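Transcriptional regulator (PDB 3QFI) is of undefined detailed function but belongs to the LytR-CpsA-Psr family of bacterial cell-envelope proteins, built on a mixed beta sheet flanked by helices. Local coordinates at residues M90-N93 with T94-L98; I145-D148 with G149-L153; R169-R172 with Q173-V176; T206-W210 with D211-D215. All coordinates share one frame; numbering follows the deposited sequence.

How the interactions relate
All four contacts are local: two lie within helices and two at helix starts. Interaction 1 is the last part of helix 80-98, and interaction 3 lies on helix 166-184, on the other side of the chain's centre; their centres are 21 Å apart. Both helices touch strand 56-62 of the six-stranded mixed sheet. Interactions 2 and 3, on helices that follow each other in the chain, come within about 5 Å at their nearest atoms. Interaction 4 begins helix 210-216 just after edge strand 204-206, about 6 Å from interaction 1 at the nearest atoms. Interactions 2 and 4 each use an aspartate in helix capping.

Interaction 1. Residues M90-N93 with T94-L98; sequences MAIN and TVQEL
The last turns of helix 80-98 carry this contact, in which T94 folds its hydroxyl back onto the carbonyl of M90 one turn earlier. T94 OG1 donates to M90 O at 3.1 Å, while T94 N makes the regular helical bond to the same oxygen at 3.0 Å. The two donors come from opposite faces of the carbonyl plane, so M90 O is gripped twice by one residue. The hydroxyl can do this because it stands beside the backbone N of T94, opposite the carbonyl carbon (chi1 -78°). Next along the helix, V95 N binds A91 O at 2.9 Å with a nearly straight N-H (168°), and V95 CG2 lies alongside that oxygen at 3.3 Å. Q96 N bonds to I92 O at 2.9 Å, and E97 N to N93 O, the latter more bent. The aliphatic start of Q96 runs back along the helix, bringing its CG within 4.3 Å of I92 CG2. T94 OG1 also has a weak hydrogen bond with V71 N, just beyond strand 67-70. Around the helix, M90 and T94 pack on I70, T94 and L98 on T68, and V95 and L98 on L62 of strand 56-62, while I92 and Q96 touch I103 in the loop that leads to strand 105-109.

Interaction 2. Residues I145-D148 with G149-L153; sequences IKLD and GTTGL
L147 lays its branched end over T151 and G152, at the step from strand 145-147 into helix 150-156. Its CD2 comes to 3.5 Å from T151 O, and its CG lies 3.9 Å from G152 CA, against the glycine backbone. CG and CD1 of L147 both press against the T151 hydroxyl, and the two side chains run obliquely to each other. That hydroxyl is turned to D148: T151 OG1 donates to D148 OD2 at 2.8 Å, arriving from above the carboxylate plane. The same oxygen takes T151 N at 2.6 Å, a capping bond, here on the syn side and 22° out of plane. Backbone and side chain of T151 thus share one acceptor, which ties D148 to the start of helix 150-156 and fixes the rotation of both groups. T151 OG1 sits between its own backbone N and carbonyl carbon (chi1 74°), facing back toward the aspartate. The T151 amide and hydroxyl, and the helix start, would be expected to stabilise the negative charge of D148. OD1 of D148 lies beside T150 CB at 3.7 Å, whereas the T150 hydroxyl bonds to K115 NZ. Helix 111-120 flanks this corner: D119 accepts from G149 N, and L153 packs on M111 and L114. On the strand side, L147 pairs with I124 and touches V126 of strand 124-128, with V140 also against its side chain.

Interaction 3. Residues R169-R172 with Q173-V176; sequences RQRR and QREV
R174 runs back over Q170 and R171 one turn before it in helix 166-184. Its CB lies 3.4 Å from R171 NH1. CG, anti to the carbonyl carbon (chi1 -59°), comes to 3.1 Å from Q170 O, the acceptor of R174 N. CD follows 4.1 Å from Q170 O, and NE 4.1 Å from R171 NH1. A bend at chi3 turns the guanidinium over the backbone, with R171 CA 3.7 Å above one face, toward its rim. NH1 rests 3.9 Å from Q170 CB and hydrogen-bonds to S61 OG. NH2 lies over a face of the R171 guanidinium, 3.9 Å from R171 NE, a close approach of like charges; the two planes are 32° apart. Earlier on the helix, the extended R169 side chain meets Q173, four residues on, whose OE1 receives a weak, bent bond from R169 NE at 3.1 Å, guanidinium and amide planes 61° apart. R172 NH1 and NH2 instead bond to the carbonyls of Y155 and M158. Side chains linked three and four residues apart are typical of one face of an alpha helix, and here R169, Q173 and R174 touch strand 44-51 as the helix packs on the mixed sheet of an alpha/beta fold.

Interaction 4. Residues T206-W210 with D211-D215; sequences TDLTW and DDMMD
A capping box formed by T209 and D212 starts helix 210-216. T209 occupies the N-cap, and its OG1 accepts from D212 N at 3.2 Å. In return, T209 N donates to D212 OD2 at 2.9 Å, with a fairly straight N-H (160°) on the anti side of the carboxylate. The T209 hydroxyl, held between its own backbone N and carbonyl carbon (chi1 66°), also gives its proton to D212 OD2 at 2.7 Å. It comes from far above the carboxylate plane, whereas T209 N is only 16° out of it. Both donors of T209 converge on D212 OD2, and OG1 serves as both donor and acceptor. The carboxylate near the first turn would be expected to interact favourably with the helix dipole. Regular helical bonds then begin, M213 N to T209 O and M214 N to W210 O. Just before the cap, L208 bridges to M213, a hydrophobic staple in which the two side chains cross at about a right angle; L208 CD1 rests 3.6 Å from D212 CB. An ST turn precedes this, with T206 OG1 accepting from L208 N at 3.0 Å and also bonding to Y106 O, so the approach is fixed to strand 105-109, where L208 packs on H105. The staple itself closes with L208 CD2 3.7 Å from M213 SD.

Interaction 1. Residues M90-N93 with T94-L98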
ATOM      1  N   MET A  90      -4.574 -14.969   2.093  1.00 23.12           N
ATOM      2  CA  MET A  90      -5.561 -14.670   1.069  1.00 17.63           C
ATOM      3  C   MET A  90      -5.368 -13.274   0.494  1.00 14.52           C
ATOM      4  O   MET A  90      -5.592 -13.071  -0.700  1.00 16.33           O
ATOM      5  CB  MET A  90      -6.981 -14.840   1.626  1.00 17.34           C
ATOM      6  CG  MET A  90      -8.101 -14.762   0.595  1.00  5.62           C
ATOM      7  SD  MET A  90      -9.565 -15.649   1.194  1.00  1.00           S
ATOM      8  CE  MET A  90      -8.926 -17.333   0.999  1.00  1.00           C
ATOM      9  N   ALA A  91      -4.941 -12.315   1.316  1.00 11.79           N
ATOM     10  CA  ALA A  91      -4.726 -10.945   0.825  1.00  9.70           C
ATOM     11  C   ALA A  91      -3.533 -10.893  -0.123  1.00 12.46           C
ATOM     12  O   ALA A  91      -3.623 -10.335  -1.219  1.00  1.99           O
ATOM     13  CB  ALA A  91      -4.497  -9.991   1.982  1.00 21.80           C
ATOM     14  N   ILE A  92      -2.416 -11.477   0.302  1.00 11.95           N
ATOM     15  CA  ILE A  92      -1.230 -11.501  -0.534  1.00  6.64           C
ATOM     16  C   ILE A  92      -1.547 -12.141  -1.886  1.00 17.43           C
ATOM     17  O   ILE A  92      -1.214 -11.589  -2.926  1.00 14.38           O
ATOM     18  CB  ILE A  92      -0.095 -12.296   0.120  1.00  1.00           C
ATOM     19  CG1 ILE A  92       0.386 -11.594   1.389  1.00  9.47           C
ATOM     20  CG2 ILE A  92       1.039 -12.454  -0.857  1.00  1.36           C
ATOM     21  CD1 ILE A  92       1.372 -12.421   2.209  1.00  2.02           C
ATOM     22  N   ASN A  93      -2.189 -13.303  -1.880  1.00 18.51           N
ATOM     23  CA  ASN A  93      -2.510 -13.963  -3.140  1.00 18.00           C
ATOM     24  C   ASN A  93      -3.422 -13.127  -4.040  1.00 16.92           C
ATOM     25  O   ASN A  93      -3.125 -12.956  -5.215  1.00 22.25           O
ATOM     26  CB  ASN A  93      -3.134 -15.341  -2.877  1.00 20.37           C
ATOM     27  CG  ASN A  93      -2.104 -16.370  -2.422  1.00 18.71           C
ATOM     28  OD1 ASN A  93      -2.392 -17.560  -2.342  1.00  4.87           O
ATOM     29  ND2 ASN A  93      -0.900 -15.909  -2.125  1.00 22.00           N
ATOM     30  N   THR A  94      -4.511 -12.607  -3.474  1.00  8.67           N
ATOM     31  CA  THR A  94      -5.486 -11.781  -4.184  1.00 14.74           C
ATOM     32  C   THR A  94      -4.817 -10.577  -4.839  1.00 11.52           C
ATOM     33  O   THR A  94      -5.082 -10.261  -6.001  1.00 22.30           O
ATOM     34  CB  THR A  94      -6.611 -11.316  -3.206  1.00 16.07           C
ATOM     35  OG1 THR A  94      -7.527 -12.396  -3.005  1.00 12.80           O
ATOM     36  CG2 THR A  94      -7.364 -10.102  -3.736  1.00  5.52           C
ATOM     37  N   VAL A  95      -3.952  -9.904  -4.094  1.00  1.00           N
ATOM     38  CA  VAL A  95      -3.233  -8.772  -4.646  1.00  4.75           C
ATOM     39  C   VAL A  95      -2.253  -9.253  -5.743  1.00  7.89           C
ATOM     40  O   VAL A  95      -2.115  -8.580  -6.763  1.00  8.64           O
ATOM     41  CB  VAL A  95      -2.472  -8.002  -3.533  1.00  1.85           C
ATOM     42  CG1 VAL A  95      -1.621  -6.912  -4.145  1.00  1.00           C
ATOM     43  CG2 VAL A  95      -3.474  -7.374  -2.552  1.00 13.64           C
ATOM     44  N   GLN A  96      -1.594 -10.405  -5.540  1.00 13.54           N
ATOM     45  CA  GLN A  96      -0.646 -10.966  -6.524  1.00 11.81           C
ATOM     46  C   GLN A  96      -1.307 -11.252  -7.865  1.00 13.29           C
ATOM     47  O   GLN A  96      -0.642 -11.254  -8.902  1.00 19.51           O
ATOM     48  CB  GLN A  96      -0.001 -12.279  -6.040  1.00 10.52           C
ATOM     49  CG  GLN A  96       1.240 -12.161  -5.132  1.00 19.20           C
ATOM     50  CD  GLN A  96       2.022 -13.488  -4.991  1.00 16.81           C
ATOM     51  OE1 GLN A  96       1.436 -14.557  -4.807  1.00 15.98           O
ATOM     52  NE2 GLN A  96       3.348 -13.407  -5.055  1.00 22.24           N
ATOM     53  N   GLU A  97      -2.609 -11.530  -7.839  1.00  6.36           N
ATOM     54  CA  GLU A  97      -3.362 -11.799  -9.063  1.00  9.60           C
ATOM     55  C   GLU A  97      -3.850 -10.479  -9.663  1.00 11.76           C
ATOM     56  O   GLU A  97      -3.894 -10.320 -10.877  1.00 16.92           O
ATOM     57  CB  GLU A  97      -4.569 -12.709  -8.779  1.00  7.39           C
ATOM     58  CG  GLU A  97      -4.265 -14.212  -8.704  1.00 25.16           C
ATOM     59  CD  GLU A  97      -3.756 -14.802 -10.026  1.00 35.06           C
ATOM     60  OE1 GLU A  97      -2.573 -14.576 -10.376  1.00 39.51           O
ATOM     61  OE2 GLU A  97      -4.544 -15.493 -10.717  1.00 46.19           O
ATOM     62  N   LEU A  98      -4.214  -9.536  -8.804  1.00 10.44           N
ATOM     63  CA  LEU A  98      -4.699  -8.236  -9.243  1.00 11.36           C
ATOM     64  C   LEU A  98      -3.619  -7.443  -9.974  1.00  3.27           C
ATOM     65  O   LEU A  98      -3.849  -6.932 -11.056  1.00 11.90           O
ATOM     66  CB  LEU A  98      -5.206  -7.423  -8.037  1.00  9.71           C
ATOM     67  CG  LEU A  98      -5.656  -5.972  -8.293  1.00  4.44           C
ATOM     68  CD1 LEU A  98      -6.740  -5.947  -9.358  1.00  1.00           C
ATOM     69  CD2 LEU A  98      -6.180  -5.365  -7.009  1.00  2.57           C
TER

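Interaction 2. Residues I145-D148 with G149-L153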
ATOM      1  N   ILE A 145       3.769  21.032   9.187  1.00 37.14           N
ATOM      2  CA  ILE A 145       3.901  20.707  10.606  1.00 40.09           C
ATOM      3  C   ILE A 145       4.461  19.312  10.903  1.00 38.25           C
ATOM      4  O   ILE A 145       4.371  18.402  10.083  1.00 42.53           O
ATOM      5  CB  ILE A 145       2.553  20.872  11.344  1.00 39.23           C
ATOM      6  CG1 ILE A 145       1.405  20.447  10.435  1.00 29.68           C
ATOM      7  CG2 ILE A 145       2.401  22.312  11.828  1.00 47.96           C
ATOM      8  CD1 ILE A 145       1.385  18.970  10.127  1.00 41.35           C
ATOM      9  N   LYS A 146       5.050  19.158  12.084  1.00 35.06           N
ATOM     10  CA  LYS A 146       5.624  17.883  12.492  1.00 35.48           C
ATOM     11  C   LYS A 146       4.551  17.016  13.138  1.00 39.07           C
ATOM     12  O   LYS A 146       3.709  17.509  13.892  1.00 34.71           O
ATOM     13  CB  LYS A 146       6.776  18.114  13.471  1.00 33.80           C
ATOM     14  CG  LYS A 146       7.468  16.841  13.927  1.00 29.05           C
ATOM     15  CD  LYS A 146       8.638  17.138  14.862  1.00 35.94           C
ATOM     16  CE  LYS A 146       9.745  17.917  14.163  1.00 26.90           C
ATOM     17  NZ  LYS A 146      10.870  18.192  15.102  1.00 24.72           N
ATOM     18  N   LEU A 147       4.589  15.724  12.840  1.00 36.08           N
ATOM     19  CA  LEU A 147       3.609  14.789  13.371  1.00 32.85           C
ATOM     20  C   LEU A 147       4.189  13.716  14.291  1.00 30.27           C
ATOM     21  O   LEU A 147       5.274  13.191  14.049  1.00 30.23           O
ATOM     22  CB  LEU A 147       2.881  14.128  12.209  1.00 40.07           C
ATOM     23  CG  LEU A 147       1.385  14.433  12.135  1.00 42.94           C
ATOM     24  CD1 LEU A 147       1.114  15.904  12.397  1.00 50.16           C
ATOM     25  CD2 LEU A 147       0.877  14.017  10.768  1.00 51.08           C
ATOM     26  N   ASP A 148       3.453  13.395  15.351  1.00 26.00           N
ATOM     27  CA  ASP A 148       3.882  12.374  16.295  1.00 19.64           C
ATOM     28  C   ASP A 148       3.065  11.100  16.064  1.00 22.65           C
ATOM     29  O   ASP A 148       2.426  10.951  15.022  1.00 26.48           O
ATOM     30  CB  ASP A 148       3.711  12.863  17.741  1.00 27.99           C
ATOM     31  CG  ASP A 148       2.260  13.102  18.124  1.00 42.43           C
ATOM     32  OD1 ASP A 148       1.977  13.285  19.332  1.00 51.20           O
ATOM     33  OD2 ASP A 148       1.395  13.112  17.226  1.00 52.43           O
ATOM     34  N   GLY A 149       3.089  10.178  17.021  1.00 17.60           N
ATOM     35  CA  GLY A 149       2.329   8.950  16.863  1.00 19.38           C
ATOM     36  C   GLY A 149       0.839   9.214  16.942  1.00 23.07           C
ATOM     37  O   GLY A 149       0.054   8.679  16.158  1.00 31.37           O
ATOM     38  N   THR A 150       0.450  10.051  17.897  1.00 29.75           N
ATOM     39  CA  THR A 150      -0.951  10.391  18.088  1.00 29.42           C
ATOM     40  C   THR A 150      -1.519  11.143  16.891  1.00 26.75           C
ATOM     41  O   THR A 150      -2.373  10.616  16.190  1.00 25.89           O
ATOM     42  CB  THR A 150      -1.147  11.263  19.346  1.00 40.45           C
ATOM     43  OG1 THR A 150      -0.604  10.590  20.491  1.00 37.40           O
ATOM     44  CG2 THR A 150      -2.626  11.536  19.577  1.00 43.98           C
ATOM     45  N   THR A 151      -1.040  12.369  16.659  1.00 29.97           N
ATOM     46  CA  THR A 151      -1.529  13.185  15.538  1.00 29.76           C
ATOM     47  C   THR A 151      -1.147  12.573  14.198  1.00 27.24           C
ATOM     48  O   THR A 151      -1.561  13.052  13.138  1.00 34.87           O
ATOM     49  CB  THR A 151      -0.999  14.656  15.569  1.00 23.14           C
ATOM     50  OG1 THR A 151       0.382  14.687  15.194  1.00 17.93           O
ATOM     51  CG2 THR A 151      -1.168  15.264  16.949  1.00 23.09           C
ATOM     52  N   GLY A 152      -0.339  11.522  14.251  1.00 28.30           N
ATOM     53  CA  GLY A 152       0.070  10.843  13.038  1.00 33.33           C
ATOM     54  C   GLY A 152      -1.054   9.922  12.599  1.00 34.50           C
ATOM     55  O   GLY A 152      -1.365   9.843  11.414  1.00 42.36           O
ATOM     56  N   LEU A 153      -1.679   9.227  13.543  1.00 31.02           N
ATOM     57  CA  LEU A 153      -2.777   8.335  13.186  1.00 31.30           C
ATOM     58  C   LEU A 153      -3.960   9.086  12.621  1.00 29.80           C
ATOM     59  O   LEU A 153      -4.609   8.620  11.689  1.00 30.61           O
ATOM     60  CB  LEU A 153      -3.259   7.526  14.388  1.00 36.72           C
ATOM     61  CG  LEU A 153      -2.451   6.284  14.736  1.00 41.68           C
ATOM     62  CD1 LEU A 153      -3.234   5.472  15.765  1.00 28.74           C
ATOM     63  CD2 LEU A 153      -2.208   5.448  13.466  1.00 32.20           C
TER

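Interaction 3. Residues R169-R172 with Q173-V176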
ATOM      1  N   ARG A 169      -7.508  10.447   1.340  1.00 13.10           N
ATOM      2  CA  ARG A 169      -7.000   9.613   2.414  1.00  8.91           C
ATOM      3  C   ARG A 169      -5.867   8.705   1.938  1.00 15.02           C
ATOM      4  O   ARG A 169      -4.873   8.546   2.637  1.00 25.30           O
ATOM      5  CB  ARG A 169      -8.134   8.782   3.001  1.00  7.89           C
ATOM      6  CG  ARG A 169      -7.684   7.700   3.939  1.00  6.32           C
ATOM      7  CD  ARG A 169      -8.872   7.135   4.681  1.00 24.98           C
ATOM      8  NE  ARG A 169      -8.576   5.812   5.207  1.00 43.11           N
ATOM      9  CZ  ARG A 169      -9.059   5.341   6.349  1.00 54.04           C
ATOM     10  NH1 ARG A 169      -9.864   6.095   7.094  1.00 59.18           N
ATOM     11  NH2 ARG A 169      -8.739   4.115   6.747  1.00 65.68           N
ATOM     12  N   GLN A 170      -6.020   8.123   0.749  1.00 17.56           N
ATOM     13  CA  GLN A 170      -5.000   7.245   0.171  1.00 21.77           C
ATOM     14  C   GLN A 170      -3.708   8.037  -0.078  1.00 26.14           C
ATOM     15  O   GLN A 170      -2.608   7.575   0.245  1.00 33.56           O
ATOM     16  CB  GLN A 170      -5.505   6.615  -1.150  1.00 22.61           C
ATOM     17  CG  GLN A 170      -6.595   5.517  -0.988  1.00 24.48           C
ATOM     18  CD  GLN A 170      -7.211   5.040  -2.327  1.00 36.34           C
ATOM     19  OE1 GLN A 170      -6.500   4.610  -3.248  1.00 36.55           O
ATOM     20  NE2 GLN A 170      -8.542   5.100  -2.422  1.00 34.01           N
ATOM     21  N   ARG A 171      -3.842   9.234  -0.641  1.00 30.10           N
ATOM     22  CA  ARG A 171      -2.682  10.078  -0.911  1.00 25.58           C
ATOM     23  C   ARG A 171      -1.978  10.411   0.412  1.00 20.80           C
ATOM     24  O   ARG A 171      -0.761  10.363   0.490  1.00 17.84           O
ATOM     25  CB  ARG A 171      -3.133  11.350  -1.649  1.00 31.13           C
ATOM     26  CG  ARG A 171      -2.169  12.540  -1.616  1.00 47.16           C
ATOM     27  CD  ARG A 171      -0.869  12.313  -2.386  1.00 53.03           C
ATOM     28  NE  ARG A 171       0.068  11.413  -1.704  1.00 63.73           N
ATOM     29  CZ  ARG A 171       1.299  11.144  -2.141  1.00 67.28           C
ATOM     30  NH1 ARG A 171       2.083  10.312  -1.463  1.00 62.43           N
ATOM     31  NH2 ARG A 171       1.750  11.713  -3.257  1.00 69.32           N
ATOM     32  N   ARG A 172      -2.748  10.726   1.452  1.00 18.92           N
ATOM     33  CA  ARG A 172      -2.173  11.038   2.758  1.00 18.30           C
ATOM     34  C   ARG A 172      -1.501   9.820   3.401  1.00 18.32           C
ATOM     35  O   ARG A 172      -0.480   9.954   4.081  1.00 17.46           O
ATOM     36  CB  ARG A 172      -3.242  11.586   3.712  1.00 13.60           C
ATOM     37  CG  ARG A 172      -3.423  13.090   3.642  1.00 17.02           C
ATOM     38  CD  ARG A 172      -4.447  13.622   4.660  1.00 20.51           C
ATOM     39  NE  ARG A 172      -5.851  13.386   4.298  1.00 16.01           N
ATOM     40  CZ  ARG A 172      -6.587  12.363   4.728  1.00 17.55           C
ATOM     41  NH1 ARG A 172      -6.066  11.450   5.536  1.00 21.91           N
ATOM     42  NH2 ARG A 172      -7.864  12.278   4.387  1.00  6.02           N
ATOM     43  N   GLN A 173      -2.066   8.635   3.207  1.00 15.90           N
ATOM     44  CA  GLN A 173      -1.465   7.440   3.779  1.00 22.84           C
ATOM     45  C   GLN A 173      -0.133   7.151   3.106  1.00 23.88           C
ATOM     46  O   GLN A 173       0.803   6.669   3.753  1.00 16.42           O
ATOM     47  CB  GLN A 173      -2.402   6.249   3.631  1.00 23.93           C
ATOM     48  CG  GLN A 173      -3.580   6.328   4.580  1.00 33.20           C
ATOM     49  CD  GLN A 173      -4.597   5.229   4.359  1.00 36.66           C
ATOM     50  OE1 GLN A 173      -5.581   5.134   5.095  1.00 52.32           O
ATOM     51  NE2 GLN A 173      -4.374   4.395   3.342  1.00 43.89           N
ATOM     52  N   ARG A 174      -0.039   7.467   1.813  1.00 24.32           N
ATOM     53  CA  ARG A 174       1.202   7.236   1.078  1.00 23.49           C
ATOM     54  C   ARG A 174       2.255   8.270   1.468  1.00 14.94           C
ATOM     55  O   ARG A 174       3.456   7.990   1.432  1.00 14.64           O
ATOM     56  CB  ARG A 174       0.982   7.302  -0.444  1.00 21.25           C
ATOM     57  CG  ARG A 174      -0.022   6.308  -0.997  1.00 10.85           C
ATOM     58  CD  ARG A 174       0.110   6.145  -2.521  1.00 10.23           C
ATOM     59  NE  ARG A 174      -0.068   7.371  -3.306  1.00 10.74           N
ATOM     60  CZ  ARG A 174      -1.240   7.862  -3.712  1.00 20.52           C
ATOM     61  NH1 ARG A 174      -2.379   7.247  -3.407  1.00 16.56           N
ATOM     62  NH2 ARG A 174      -1.273   8.954  -4.471  1.00 14.01           N
ATOM     63  N   GLU A 175       1.807   9.465   1.841  1.00 14.17           N
ATOM     64  CA  GLU A 175       2.740  10.511   2.224  1.00 13.68           C
ATOM     65  C   GLU A 175       3.384  10.116   3.555  1.00 18.74           C
ATOM     66  O   GLU A 175       4.596  10.228   3.726  1.00 20.57           O
ATOM     67  CB  GLU A 175       2.012  11.851   2.344  1.00 21.15           C
ATOM     68  CG  GLU A 175       2.958  13.042   2.411  1.00 38.54           C
ATOM     69  CD  GLU A 175       2.241  14.372   2.611  1.00 44.13           C
ATOM     70  OE1 GLU A 175       2.934  15.414   2.619  1.00 46.29           O
ATOM     71  OE2 GLU A 175       0.997  14.374   2.760  1.00 51.22           O
ATOM     72  N   VAL A 176       2.563   9.625   4.479  1.00 15.16           N
ATOM     73  CA  VAL A 176       3.033   9.190   5.785  1.00 13.07           C
ATOM     74  C   VAL A 176       4.068   8.080   5.631  1.00 17.70           C
ATOM     75  O   VAL A 176       5.190   8.208   6.113  1.00 26.74           O
ATOM     76  CB  VAL A 176       1.841   8.699   6.659  1.00 18.05           C
ATOM     77  CG1 VAL A 176       2.338   8.014   7.929  1.00  1.00           C
ATOM     78  CG2 VAL A 176       0.961   9.883   7.025  1.00 13.17           C
TER

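Interaction 4. Residues T206-W210 with D211-D215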
ATOM      1  N   THR A 206       5.658  -9.776  10.020  1.00 19.64           N
ATOM      2  CA  THR A 206       6.376  -9.713   8.760  1.00 18.28           C
ATOM      3  C   THR A 206       7.231 -10.954   8.558  1.00 17.74           C
ATOM      4  O   THR A 206       7.661 -11.578   9.521  1.00 24.00           O
ATOM      5  CB  THR A 206       7.292  -8.466   8.716  1.00 30.28           C
ATOM      6  OG1 THR A 206       7.963  -8.402   7.453  1.00 37.46           O
ATOM      7  CG2 THR A 206       8.329  -8.532   9.824  1.00 28.95           C
ATOM      8  N   ASP A 207       7.463 -11.312   7.299  1.00 27.83           N
ATOM      9  CA  ASP A 207       8.296 -12.461   6.953  1.00 28.03           C
ATOM     10  C   ASP A 207       9.673 -11.920   6.604  1.00 29.74           C
ATOM     11  O   ASP A 207      10.509 -12.624   6.044  1.00 27.82           O
ATOM     12  CB  ASP A 207       7.713 -13.194   5.748  1.00 38.03           C
ATOM     13  CG  ASP A 207       7.508 -12.278   4.549  1.00 48.25           C
ATOM     14  OD1 ASP A 207       7.672 -11.042   4.710  1.00 55.21           O
ATOM     15  OD2 ASP A 207       7.178 -12.792   3.452  1.00 51.10           O
ATOM     16  N   LEU A 208       9.878 -10.648   6.938  1.00 21.68           N
ATOM     17  CA  LEU A 208      11.123  -9.934   6.687  1.00 19.31           C
ATOM     18  C   LEU A 208      12.017 -10.029   7.920  1.00 16.64           C
ATOM     19  O   LEU A 208      11.645  -9.580   9.006  1.00 28.65           O
ATOM     20  CB  LEU A 208      10.804  -8.472   6.380  1.00 13.40           C
ATOM     21  CG  LEU A 208      11.791  -7.655   5.544  1.00 11.49           C
ATOM     22  CD1 LEU A 208      12.067  -8.347   4.210  1.00  6.74           C
ATOM     23  CD2 LEU A 208      11.201  -6.277   5.308  1.00 13.91           C
ATOM     24  N   THR A 209      13.194 -10.620   7.754  1.00 17.77           N
ATOM     25  CA  THR A 209      14.111 -10.779   8.873  1.00 17.64           C
ATOM     26  C   THR A 209      14.942  -9.540   9.134  1.00 20.04           C
ATOM     27  O   THR A 209      14.890  -8.566   8.383  1.00 24.29           O
ATOM     28  CB  THR A 209      15.080 -11.972   8.666  1.00 20.86           C
ATOM     29  OG1 THR A 209      15.952 -11.709   7.559  1.00 18.78           O
ATOM     30  CG2 THR A 209      14.294 -13.253   8.400  1.00 22.50           C
ATOM     31  N   TRP A 210      15.710  -9.592  10.213  1.00 27.22           N
ATOM     32  CA  TRP A 210      16.564  -8.487  10.617  1.00 31.37           C
ATOM     33  C   TRP A 210      17.670  -8.350   9.584  1.00 24.00           C
ATOM     34  O   TRP A 210      17.977  -7.253   9.127  1.00 13.12           O
ATOM     35  CB  TRP A 210      17.150  -8.786  11.991  1.00 45.09           C
ATOM     36  CG  TRP A 210      16.185  -9.493  12.911  1.00 62.90           C
ATOM     37  CD1 TRP A 210      16.502 -10.406  13.874  1.00 75.13           C
ATOM     38  CD2 TRP A 210      14.753  -9.342  12.960  1.00 68.01           C
ATOM     39  NE1 TRP A 210      15.365 -10.836  14.521  1.00 78.04           N
ATOM     40  CE2 TRP A 210      14.279 -10.197  13.984  1.00 72.35           C
ATOM     41  CE3 TRP A 210      13.827  -8.566  12.246  1.00 65.76           C
ATOM     42  CZ2 TRP A 210      12.919 -10.304  14.309  1.00 72.54           C
ATOM     43  CZ3 TRP A 210      12.470  -8.671  12.569  1.00 69.08           C
ATOM     44  CH2 TRP A 210      12.033  -9.536  13.595  1.00 68.42           C
ATOM     45  N   ASP A 211      18.261  -9.480   9.215  1.00 21.49           N
ATOM     46  CA  ASP A 211      19.322  -9.493   8.214  1.00 22.51           C
ATOM     47  C   ASP A 211      18.799  -8.843   6.924  1.00 19.54           C
ATOM     48  O   ASP A 211      19.525  -8.118   6.245  1.00 15.83           O
ATOM     49  CB  ASP A 211      19.754 -10.934   7.919  1.00 26.42           C
ATOM     50  CG  ASP A 211      19.964 -11.749   9.178  1.00 38.13           C
ATOM     51  OD1 ASP A 211      20.902 -11.435   9.948  1.00 46.61           O
ATOM     52  OD2 ASP A 211      19.182 -12.704   9.403  1.00 39.55           O
ATOM     53  N   ASP A 212      17.540  -9.122   6.591  1.00 21.28           N
ATOM     54  CA  ASP A 212      16.933  -8.563   5.396  1.00 17.80           C
ATOM     55  C   ASP A 212      16.939  -7.045   5.499  1.00 20.15           C
ATOM     56  O   ASP A 212      17.234  -6.352   4.530  1.00 20.29           O
ATOM     57  CB  ASP A 212      15.497  -9.082   5.211  1.00 26.08           C
ATOM     58  CG  ASP A 212      15.440 -10.555   4.751  1.00 29.99           C
ATOM     59  OD1 ASP A 212      16.253 -10.967   3.895  1.00 36.44           O
ATOM     60  OD2 ASP A 212      14.556 -11.299   5.230  1.00 25.39           O
ATOM     61  N   MET A 213      16.631  -6.532   6.685  1.00 27.72           N
ATOM     62  CA  MET A 213      16.612  -5.092   6.919  1.00 31.14           C
ATOM     63  C   MET A 213      18.013  -4.493   6.754  1.00 31.60           C
ATOM     64  O   MET A 213      18.187  -3.479   6.069  1.00 22.74           O
ATOM     65  CB  MET A 213      16.099  -4.792   8.325  1.00 35.05           C
ATOM     66  CG  MET A 213      14.979  -3.790   8.345  1.00 42.22           C
ATOM     67  SD  MET A 213      13.511  -4.473   7.585  1.00 49.95           S
ATOM     68  CE  MET A 213      12.706  -5.216   9.045  1.00 50.68           C
ATOM     69  N   MET A 214      19.003  -5.121   7.385  1.00 30.00           N
ATOM     70  CA  MET A 214      20.386  -4.656   7.299  1.00 32.67           C
ATOM     71  C   MET A 214      20.864  -4.678   5.844  1.00 37.76           C
ATOM     72  O   MET A 214      21.685  -3.853   5.448  1.00 44.54           O
ATOM     73  CB  MET A 214      21.313  -5.528   8.162  1.00 34.92           C
ATOM     74  CG  MET A 214      21.072  -5.461   9.677  1.00 31.47           C
ATOM     75  SD  MET A 214      21.646  -3.948  10.530  1.00 36.88           S
ATOM     76  CE  MET A 214      20.305  -2.794  10.169  1.00 39.52           C
ATOM     77  N   ASP A 215      20.358  -5.624   5.052  1.00 28.97           N
ATOM     78  CA  ASP A 215      20.732  -5.719   3.639  1.00 27.46           C
ATOM     79  C   ASP A 215      20.119  -4.566   2.857  1.00 27.99           C
ATOM     80  O   ASP A 215      20.702  -4.077   1.887  1.00 20.96           O
ATOM     81  CB  ASP A 215      20.246  -7.038   3.028  1.00 28.65           C
ATOM     82  CG  ASP A 215      21.212  -8.188   3.257  1.00 35.95           C
ATOM     83  OD1 ASP A 215      20.936  -9.295   2.747  1.00 34.32           O
ATOM     84  OD2 ASP A 215      22.239  -7.990   3.936  1.00 43.14           O
TER